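Local coordinates for OxyA protein (Actinoplanes teichomyceticus, PDB 5HH3) that acts as a haem-thiolate cytochrome P450 that catalyses phenolic coupling, a peptide-cyclising step in the biosynthesis of glycopeptide antibiotics, at the interface of chains A and B. Residues are numbered along the deposited sequence; one frame, centred on the assembly and turned at random. Chains: chain A/B, OxyA protein.

The interface of chains A and B. Residues chain A 88, 193, 197, 226, 229-230; chain B 81-82, 85.
B:Ile85 and B:Ala82 pack between helices 182-205 and 225-256 of chain A in an apolar contact between two copies of the P450 that helps join the chains of the deposited assembly, which may not be the biological one. This patch, one part of a larger interface that is not an exact two-fold, hides 240 Å² summed over both sides. Within it no nitrogen or oxygen of one side comes within bonding distance of the other, so shape and van der Waals packing carry the contact. B:Ile85 gives up the most surface, 66 Å². Its CG1 branch lies anti to the carbonyl carbon (chi1 -67°), and the chain stays extended at chi2 (168°), which sends CD1 into the groove between the helices. There the methyl meets A:Thr229 tip to tip, CD1 to CG2 at 3.4 Å, a tight carbon pair. B:Ala82, in a short 3-10 turn, sets CB against CA of A:Gly230 at 4.0 Å. A:Pro88 borders the same alanine, its ring CG 3.9 Å from the carbonyl O of B:Ala82. On the other helix, A:Met193 sets CG 3.8 Å from the carbonyl O of B:Thr81 and its thioether SD against the backbone of B:Ala82. The amide of A:Asn197 is joined by a weak hydrogen bond from ND2 to O of A:Met193. It reaches B:Ile85 end to end, both ND2 and OD1 meeting the CG1-CD1 arm, with OD1 3.2 Å from CD1 of B:Ile85.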
ATOM      1  N   PRO A  88      -0.339  -0.524  -5.645  1.00 40.81           N
ATOM      2  CA  PRO A  88      -0.380  -0.543  -7.120  1.00 40.13           C
ATOM      3  C   PRO A  88       0.642  -1.494  -7.705  1.00 38.85           C
ATOM      4  O   PRO A  88       1.818  -1.396  -7.367  1.00 38.57           O
ATOM      5  CB  PRO A  88      -0.043   0.907  -7.512  1.00 41.52           C
ATOM      6  CG  PRO A  88       0.521   1.554  -6.293  1.00 41.61           C
ATOM      7  CD  PRO A  88      -0.058   0.827  -5.117  1.00 41.20           C
ATOM      8  N   MET A 193      13.273   3.883  -5.167  1.00 44.81           N
ATOM      9  CA  MET A 193      11.963   4.124  -5.778  1.00 45.01           C
ATOM     10  C   MET A 193      12.000   5.290  -6.759  1.00 46.20           C
ATOM     11  O   MET A 193      11.329   5.232  -7.788  1.00 46.40           O
ATOM     12  CB  MET A 193      10.878   4.347  -4.729  1.00 45.87           C
ATOM     13  CG  MET A 193       9.440   4.207  -5.235  1.00 46.85           C
ATOM     14  SD  MET A 193       8.984   2.602  -5.973  1.00 47.05           S
ATOM     15  CE  MET A 193       9.723   1.454  -4.840  1.00 45.58           C
ATOM     16  N   ASN A 197      10.717   5.129 -10.603  1.00 48.15           N
ATOM     17  CA  ASN A 197       9.896   6.197 -11.201  1.00 50.39           C
ATOM     18  C   ASN A 197      10.510   6.840 -12.449  1.00 51.40           C
ATOM     19  O   ASN A 197       9.809   7.088 -13.420  1.00 50.36           O
ATOM     20  CB  ASN A 197       9.609   7.312 -10.182  1.00 51.85           C
ATOM     21  CG  ASN A 197       8.469   6.966  -9.266  1.00 52.95           C
ATOM     22  OD1 ASN A 197       7.342   6.799  -9.720  1.00 55.20           O
ATOM     23  ND2 ASN A 197       8.750   6.836  -7.980  1.00 54.00           N
ATOM     24  N   ALA A 226       1.634   4.482 -11.744  1.00 46.33           N
ATOM     25  CA  ALA A 226       1.679   3.807 -10.441  1.00 45.22           C
ATOM     26  C   ALA A 226       1.711   2.289 -10.590  1.00 43.68           C
ATOM     27  O   ALA A 226       2.517   1.595  -9.940  1.00 43.17           O
ATOM     28  CB  ALA A 226       0.476   4.227  -9.614  1.00 45.90           C
ATOM     29  N   THR A 229       5.212   1.363 -12.357  1.00 41.40           N
ATOM     30  CA  THR A 229       6.295   1.516 -11.395  1.00 40.85           C
ATOM     31  C   THR A 229       6.164   0.423 -10.343  1.00 39.16           C
ATOM     32  O   THR A 229       7.147  -0.226 -10.001  1.00 39.44           O
ATOM     33  CB  THR A 229       6.283   2.926 -10.754  1.00 41.62           C
ATOM     34  OG1 THR A 229       6.416   3.908 -11.788  1.00 42.31           O
ATOM     35  CG2 THR A 229       7.433   3.090  -9.756  1.00 41.75           C
ATOM     36  N   GLY A 230       4.941   0.203  -9.874  1.00 38.82           N
ATOM     37  CA  GLY A 230       4.644  -0.851  -8.904  1.00 38.38           C
ATOM     38  C   GLY A 230       5.064  -2.247  -9.316  1.00 37.80           C
ATOM     39  O   GLY A 230       5.755  -2.949  -8.552  1.00 38.02           O
TER
ATOM     40  N   THR B  81       7.751   4.420  -1.249  1.00 67.32           N
ATOM     41  CA  THR B  81       6.569   3.604  -1.550  1.00 69.26           C
ATOM     42  C   THR B  81       6.114   3.814  -3.001  1.00 70.97           C
ATOM     43  O   THR B  81       6.145   4.943  -3.512  1.00 70.66           O
ATOM     44  CB  THR B  81       5.375   4.000  -0.645  1.00 68.11           C
ATOM     45  OG1 THR B  81       5.836   4.321   0.669  1.00 67.86           O
ATOM     46  CG2 THR B  81       4.372   2.867  -0.534  1.00 68.72           C
ATOM     47  N   ALA B  82       5.683   2.731  -3.655  1.00 71.60           N
ATOM     48  CA  ALA B  82       5.038   2.833  -4.969  1.00 74.16           C
ATOM     49  C   ALA B  82       3.679   3.561  -4.892  1.00 72.84           C
ATOM     50  O   ALA B  82       3.293   4.261  -5.827  1.00 72.52           O
ATOM     51  CB  ALA B  82       4.880   1.454  -5.603  1.00 76.46           C
ATOM     52  N   ILE B  85       3.078   7.848  -5.714  1.00 78.36           N
ATOM     53  CA  ILE B  85       3.426   8.226  -7.093  1.00 77.47           C
ATOM     54  C   ILE B  85       2.252   8.906  -7.804  1.00 77.54           C
ATOM     55  O   ILE B  85       1.372   9.495  -7.175  1.00 77.09           O
ATOM     56  CB  ILE B  85       3.865   6.961  -7.876  1.00 78.19           C
ATOM     57  CG1 ILE B  85       5.194   6.446  -7.290  1.00 77.05           C
ATOM     58  CG2 ILE B  85       3.945   7.219  -9.388  1.00 77.90           C
ATOM     59  CD1 ILE B  85       5.595   5.063  -7.755  1.00 77.22           C
TER